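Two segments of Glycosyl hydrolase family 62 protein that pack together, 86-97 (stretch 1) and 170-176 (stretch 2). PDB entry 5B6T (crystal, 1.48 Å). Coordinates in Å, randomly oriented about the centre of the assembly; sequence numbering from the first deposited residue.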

ATOM      1  N   VAL A  86       5.513  -3.319   4.837  1.00  6.14           N
ATOM      2  CA  VAL A  86       6.702  -3.583   5.641  1.00  6.54           C
ATOM      3  C   VAL A  86       7.171  -2.346   6.397  1.00  6.40           C
ATOM      4  O   VAL A  86       7.177  -1.247   5.850  1.00  6.92           O
ATOM      5  CB  VAL A  86       7.876  -4.160   4.782  1.00  6.62           C
ATOM      6  CG1 VAL A  86       8.409  -3.150   3.766  1.00  6.62           C
ATOM      7  CG2 VAL A  86       9.010  -4.657   5.684  1.00  7.09           C
ATOM      8  N   PHE A  87       7.627  -2.530   7.627  1.00  6.69           N
ATOM      9  CA  PHE A  87       8.223  -1.430   8.409  1.00  6.93           C
ATOM     10  C   PHE A  87       9.006  -2.022   9.566  1.00  7.18           C
ATOM     11  O   PHE A  87       8.783  -3.172   9.950  1.00  7.73           O
ATOM     12  CB  PHE A  87       7.181  -0.412   8.958  1.00  6.82           C
ATOM     13  CG  PHE A  87       6.110  -1.032   9.805  1.00  7.02           C
ATOM     14  CD1 PHE A  87       6.259  -1.119  11.188  1.00  7.54           C
ATOM     15  CD2 PHE A  87       4.915  -1.482   9.245  1.00  7.11           C
ATOM     16  CE1 PHE A  87       5.289  -1.709  11.971  1.00  7.40           C
ATOM     17  CE2 PHE A  87       3.943  -2.080  10.043  1.00  7.31           C
ATOM     18  CZ  PHE A  87       4.117  -2.141  11.402  1.00  7.32           C
ATOM     19  N   TYR A  88       9.900  -1.224  10.127  1.00  7.59           N
ATOM     20  CA  TYR A  88      10.719  -1.654  11.246  1.00  8.33           C
ATOM     21  C   TYR A  88      10.109  -1.105  12.502  1.00  8.18           C
ATOM     22  O   TYR A  88       9.992   0.131  12.660  1.00  7.76           O
ATOM     23  CB  TYR A  88      12.140  -1.118  11.069  1.00  9.35           C
ATOM     24  CG  TYR A  88      13.124  -1.514  12.127  1.00 10.35           C
ATOM     25  CD1 TYR A  88      13.606  -2.822  12.213  1.00 11.05           C
ATOM     26  CD2 TYR A  88      13.646  -0.571  12.968  1.00 11.60           C
ATOM     27  CE1 TYR A  88      14.539  -3.182  13.172  1.00 11.97           C
ATOM     28  CE2 TYR A  88      14.576  -0.914  13.928  1.00 12.32           C
ATOM     29  CZ  TYR A  88      15.017  -2.216  14.025  1.00 11.89           C
ATOM     30  OH  TYR A  88      15.998  -2.540  14.961  1.00 14.59           O
ATOM     31  N   PHE A  89       9.710  -1.991  13.406  1.00  7.84           N
ATOM     32  CA  PHE A  89       9.133  -1.568  14.682  1.00  7.95           C
ATOM     33  C   PHE A  89      10.272  -1.440  15.673  1.00  8.49           C
ATOM     34  O   PHE A  89      10.698  -2.413  16.322  1.00  8.53           O
ATOM     35  CB  PHE A  89       8.058  -2.530  15.189  1.00  8.12           C
ATOM     36  CG  PHE A  89       7.276  -1.979  16.341  1.00  8.13           C
ATOM     37  CD1 PHE A  89       6.350  -0.977  16.133  1.00  8.03           C
ATOM     38  CD2 PHE A  89       7.511  -2.404  17.645  1.00  8.74           C
ATOM     39  CE1 PHE A  89       5.653  -0.425  17.176  1.00  7.86           C
ATOM     40  CE2 PHE A  89       6.800  -1.864  18.703  1.00  8.92           C
ATOM     41  CZ  PHE A  89       5.882  -0.875  18.479  1.00  8.57           C
ATOM     42  N   ALA A  90      10.805  -0.230  15.746  1.00  8.86           N
ATOM     43  CA  ALA A  90      12.081   0.009  16.430  1.00  9.61           C
ATOM     44  C   ALA A  90      12.094  -0.420  17.896  1.00 10.29           C
ATOM     45  O   ALA A  90      13.102  -0.988  18.346  1.00 10.65           O
ATOM     46  CB  ALA A  90      12.483   1.459  16.258  1.00  9.61           C
ATOM     47  N   PRO A  91      10.994  -0.214  18.637  1.00 10.09           N
ATOM     48  CA  PRO A  91      11.054  -0.619  20.069  1.00 10.28           C
ATOM     49  C   PRO A  91      11.322  -2.116  20.299  1.00 10.46           C
ATOM     50  O   PRO A  91      11.887  -2.486  21.326  1.00 11.62           O
ATOM     51  CB  PRO A  91       9.678  -0.207  20.591  1.00 10.37           C
ATOM     52  CG  PRO A  91       9.304   0.966  19.727  1.00 10.69           C
ATOM     53  CD  PRO A  91       9.795   0.605  18.361  1.00 10.56           C
ATOM     54  N   GLN A  92      10.974  -2.954  19.338  1.00  9.65           N
ATOM     55  CA  GLN A  92      11.196  -4.403  19.425  1.00  9.91           C
ATOM     56  C   GLN A  92      12.355  -4.896  18.598  1.00  9.53           C
ATOM     57  O   GLN A  92      12.648  -6.092  18.614  1.00  9.36           O
ATOM     58  CB  GLN A  92       9.935  -5.143  18.982  1.00  9.65           C
ATOM     59  CG  GLN A  92       8.789  -4.905  19.928  1.00  9.95           C
ATOM     60  CD  GLN A  92       7.472  -5.397  19.402  1.00 10.66           C
ATOM     61  OE1 GLN A  92       7.430  -6.118  18.413  1.00 10.75           O
ATOM     62  NE2 GLN A  92       6.409  -5.043  20.077  1.00 11.28           N
ATOM     63  N   ARG A  93      12.950  -3.997  17.812  1.00 10.19           N
ATOM     64  CA  ARG A  93      14.063  -4.362  16.924  1.00 11.29           C
ATOM     65  C   ARG A  93      13.611  -5.501  16.002  1.00 10.73           C
ATOM     66  O   ARG A  93      14.346  -6.464  15.723  1.00 10.94           O
ATOM     67  CB  ARG A  93      15.319  -4.712  17.748  1.00 13.66           C
ATOM     68  CG  ARG A  93      15.821  -3.506  18.538  1.00 15.68           C
ATOM     69  CD  ARG A  93      16.825  -3.820  19.635  1.00 19.24           C
ATOM     70  NE  ARG A  93      17.870  -4.727  19.199  1.00 22.48           N
ATOM     71  CZ  ARG A  93      19.043  -4.377  18.663  1.00 26.59           C
ATOM     72  NH1 ARG A  93      19.373  -3.101  18.445  1.00 27.91           N
ATOM     73  NH2 ARG A  93      19.895  -5.337  18.313  1.00 29.79           N
ATOM     74  N   LEU A  94      12.372  -5.399  15.523  1.00 10.08           N
ATOM     75  CA  LEU A  94      11.811  -6.394  14.607  1.00  9.89           C
ATOM     76  C   LEU A  94      11.152  -5.674  13.437  1.00  8.93           C
ATOM     77  O   LEU A  94      10.443  -4.687  13.652  1.00  9.17           O
ATOM     78  CB  LEU A  94      10.725  -7.188  15.299  1.00 10.62           C
ATOM     79  CG  LEU A  94      11.119  -8.270  16.280  1.00 11.74           C
ATOM     80  CD1 LEU A  94       9.827  -8.829  16.830  1.00 11.73           C
ATOM     81  CD2 LEU A  94      11.943  -9.349  15.587  1.00 11.81           C
ATOM     82  N   TRP A  95      11.341  -6.200  12.232  1.00  8.20           N
ATOM     83  CA  TRP A  95      10.545  -5.810  11.087  1.00  7.96           C
ATOM     84  C   TRP A  95       9.195  -6.515  11.185  1.00  7.41           C
ATOM     85  O   TRP A  95       9.087  -7.676  11.634  1.00  7.07           O
ATOM     86  CB  TRP A  95      11.215  -6.183   9.764  1.00  8.25           C
ATOM     87  CG  TRP A  95      12.501  -5.488   9.498  1.00  8.67           C
ATOM     88  CD1 TRP A  95      13.730  -5.890   9.877  1.00  9.43           C
ATOM     89  CD2 TRP A  95      12.678  -4.271   8.759  1.00  8.61           C
ATOM     90  NE1 TRP A  95      14.681  -4.996   9.429  1.00  9.82           N
ATOM     91  CE2 TRP A  95      14.059  -3.998   8.734  1.00  9.24           C
ATOM     92  CE3 TRP A  95      11.803  -3.402   8.101  1.00  8.80           C
ATOM     93  CZ2 TRP A  95      14.580  -2.878   8.104  1.00  9.38           C
ATOM     94  CZ3 TRP A  95      12.331  -2.281   7.455  1.00  8.90           C
ATOM     95  CH2 TRP A  95      13.711  -2.032   7.479  1.00  9.40           C
ATOM     96  N   TYR A  96       8.151  -5.780  10.792  1.00  7.20           N
ATOM     97  CA  TYR A  96       6.799  -6.301  10.640  1.00  7.13           C
ATOM     98  C   TYR A  96       6.426  -6.283   9.182  1.00  6.86           C
ATOM     99  O   TYR A  96       6.812  -5.342   8.439  1.00  7.23           O
ATOM    100  CB  TYR A  96       5.770  -5.492  11.456  1.00  7.42           C
ATOM    101  CG  TYR A  96       5.698  -5.872  12.904  1.00  7.57           C
ATOM    102  CD1 TYR A  96       6.714  -5.559  13.777  1.00  7.71           C
ATOM    103  CD2 TYR A  96       4.600  -6.568  13.401  1.00  7.66           C
ATOM    104  CE1 TYR A  96       6.668  -5.953  15.116  1.00  7.85           C
ATOM    105  CE2 TYR A  96       4.545  -6.957  14.716  1.00  8.15           C
ATOM    106  CZ  TYR A  96       5.568  -6.652  15.569  1.00  8.26           C
ATOM    107  OH  TYR A  96       5.512  -7.047  16.900  1.00  8.94           O
ATOM    108  N   LEU A  97       5.660  -7.295   8.782  1.00  6.76           N
ATOM    109  CA  LEU A  97       5.017  -7.372   7.466  1.00  6.85           C
ATOM    110  C   LEU A  97       3.524  -7.594   7.755  1.00  7.39           C
ATOM    111  O   LEU A  97       3.147  -8.645   8.299  1.00  7.12           O
ATOM    112  CB  LEU A  97       5.579  -8.541   6.650  1.00  7.33           C
ATOM    113  CG  LEU A  97       5.195  -8.553   5.175  1.00  7.36           C
ATOM    114  CD1 LEU A  97       5.805  -7.365   4.409  1.00  7.47           C
ATOM    115  CD2 LEU A  97       5.582  -9.874   4.504  1.00  7.94           C
TER
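Stretch 2, residues 170-176: SLSNFPN

Stretch 1 is a hairpin. Strand 86-89 and strand 94-97 run antiparallel, as the reciprocal bonds Phe-87 N to Tyr-96 O (3.0 Å) and Tyr-96 N to Phe-87 O (2.8 Å) establish, with Phe-89 N to Leu-94 O (2.8 Å) nearer the turn. A 3-10 segment, 90-92, makes the connection, and Gln-92 N returns to Phe-89 O at 3.1 Å. Stretch 2 has no strand pairing with this hairpin. Residues 171-173 have helical phi/psi without the regular bonds, although Phe-174 N reaches Ser-170 O at 3.1 Å; a cis peptide then precedes Pro-175. The nearest CA pairs, Pro-91 CA to Ser-172 CA (8.0 Å), Phe-89 CA to Phe-174 CA (9.2 Å) and Tyr-96 CA to Pro-175 CA (9.6 Å), leave room for side chains between the backbones. Followed from 172 to 175, they pass from the turn to the second strand.

Phe-174 (chi1 t) has the largest area covered, 99 of the 349 Å² buried in total. Its CD2 lies 3.6 Å from Phe-89 CE1, over one face of the Phe-89 ring, with the planes inclined at 31°. Its edge is directed at the face of Tyr-96 (CE2 to CE2 3.6 Å, planes at 58°), and its CZ meets Phe-87 CZ at 4.0 Å. Leu-171 has its CA-to-CB bond sideways, yet its end comes nearer: CD1 is 3.8 Å from Phe-89 CE1, while Leu-171 O approaches Phe-89 CZ at 3.4 Å, at the ring edge.

The polar contact is made by Gln-92. Its NE2 donates to Phe-174 O (2.9 Å, 131° at the hydrogen), and Tyr-96 OH donates to Gln-92 OE1 (2.6 Å), so both ends of the amide are engaged. The same hydroxyl oxygen, Tyr-96 OH, lies 3.5 Å from Pro-175 CD. Water 1 adds a bridge, accepting from Gln-92 NE2 (3.0 Å) and donating to Ser-172 O (3.1 Å).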

ATOM      1  N   SER A 170      -1.637   1.071  22.293  1.00 10.18           N
ATOM      2  CA  SER A 170      -0.428   1.767  22.717  1.00 10.81           C
ATOM      3  C   SER A 170       0.808   1.275  21.982  1.00 11.32           C
ATOM      4  O   SER A 170       0.904   0.110  21.578  1.00 11.03           O
ATOM      5  CB  SER A 170      -0.194   1.651  24.225  1.00 11.42           C
ATOM      6  OG  SER A 170       0.055   0.305  24.530  1.00 12.68           O
ATOM      7  N   LEU A 171       1.794   2.159  21.857  1.00 12.44           N
ATOM      8  CA  LEU A 171       3.090   1.762  21.328  1.00 13.23           C
ATOM      9  C   LEU A 171       3.702   0.576  22.092  1.00 14.59           C
ATOM     10  O   LEU A 171       4.293  -0.305  21.478  1.00 15.05           O
ATOM     11  CB  LEU A 171       4.038   2.977  21.301  1.00 13.79           C
ATOM     12  CG  LEU A 171       5.369   2.887  20.566  1.00 14.33           C
ATOM     13  CD1 LEU A 171       5.156   2.807  19.077  1.00 13.60           C
ATOM     14  CD2 LEU A 171       6.185   4.122  20.894  1.00 14.72           C
ATOM     15  N   SER A 172       3.583   0.543  23.428  1.00 15.58           N
ATOM     16  CA  SER A 172       4.177  -0.550  24.214  1.00 17.23           C
ATOM     17  C   SER A 172       3.440  -1.865  24.020  1.00 16.08           C
ATOM     18  O   SER A 172       4.064  -2.915  24.068  1.00 18.36           O
ATOM     19  CB  SER A 172       4.250  -0.214  25.724  1.00 19.38           C
ATOM     20  OG  SER A 172       2.982   0.171  26.210  1.00 23.77           O
ATOM     21  N   ASN A 173       2.131  -1.839  23.768  1.00 14.97           N
ATOM     22  CA  ASN A 173       1.377  -3.096  23.632  1.00 13.88           C
ATOM     23  C   ASN A 173       1.360  -3.704  22.218  1.00 11.63           C
ATOM     24  O   ASN A 173       1.093  -4.895  22.076  1.00 11.15           O
ATOM     25  CB  ASN A 173      -0.071  -2.926  24.067  1.00 16.26           C
ATOM     26  CG  ASN A 173      -0.226  -2.860  25.576  1.00 20.47           C
ATOM     27  OD1 ASN A 173       0.616  -3.357  26.326  1.00 24.69           O
ATOM     28  ND2 ASN A 173      -1.303  -2.248  26.024  1.00 23.18           N
ATOM     29  N   PHE A 174       1.633  -2.858  21.213  1.00 10.59           N
ATOM     30  CA  PHE A 174       1.690  -3.294  19.811  1.00  9.55           C
ATOM     31  C   PHE A 174       2.492  -4.604  19.739  1.00  9.80           C
ATOM     32  O   PHE A 174       3.570  -4.700  20.326  1.00 10.36           O
ATOM     33  CB  PHE A 174       2.293  -2.216  18.916  1.00  9.50           C
ATOM     34  CG  PHE A 174       2.346  -2.604  17.462  1.00  8.58           C
ATOM     35  CD1 PHE A 174       1.262  -2.371  16.635  1.00  8.05           C
ATOM     36  CD2 PHE A 174       3.468  -3.224  16.934  1.00  8.36           C
ATOM     37  CE1 PHE A 174       1.307  -2.762  15.287  1.00  8.03           C
ATOM     38  CE2 PHE A 174       3.507  -3.624  15.595  1.00  8.38           C
ATOM     39  CZ  PHE A 174       2.419  -3.394  14.780  1.00  8.14           C
ATOM     40  N   PRO A 175       2.006  -5.614  19.005  1.00  9.17           N
ATOM     41  CA  PRO A 175       0.862  -5.658  18.099  1.00  9.24           C
ATOM     42  C   PRO A 175      -0.462  -6.030  18.777  1.00  9.26           C
ATOM     43  O   PRO A 175      -1.469  -6.173  18.075  1.00  9.54           O
ATOM     44  CB  PRO A 175       1.248  -6.778  17.137  1.00  9.31           C
ATOM     45  CG  PRO A 175       1.978  -7.743  18.020  1.00  9.23           C
ATOM     46  CD  PRO A 175       2.758  -6.891  18.978  1.00  9.30           C
ATOM     47  N   ASN A 176      -0.474  -6.172  20.102  1.00  9.48           N
ATOM     48  CA  ASN A 176      -1.688  -6.546  20.823  1.00 10.41           C
ATOM     49  C   ASN A 176      -2.495  -5.325  21.231  1.00  9.65           C
ATOM     50  O   ASN A 176      -1.981  -4.204  21.246  1.00  9.10           O
ATOM     51  CB  ASN A 176      -1.293  -7.357  22.061  1.00 12.17           C
ATOM     52  CG  ASN A 176      -0.513  -8.607  21.689  1.00 13.78           C
ATOM     53  OD1 ASN A 176      -0.985  -9.414  20.911  1.00 17.62           O
ATOM     54  ND2 ASN A 176       0.698  -8.714  22.174  1.00 15.71           N
TER
HETATM   55  O   HOH W   1       6.655  -3.051  22.298  1.00 26.66           O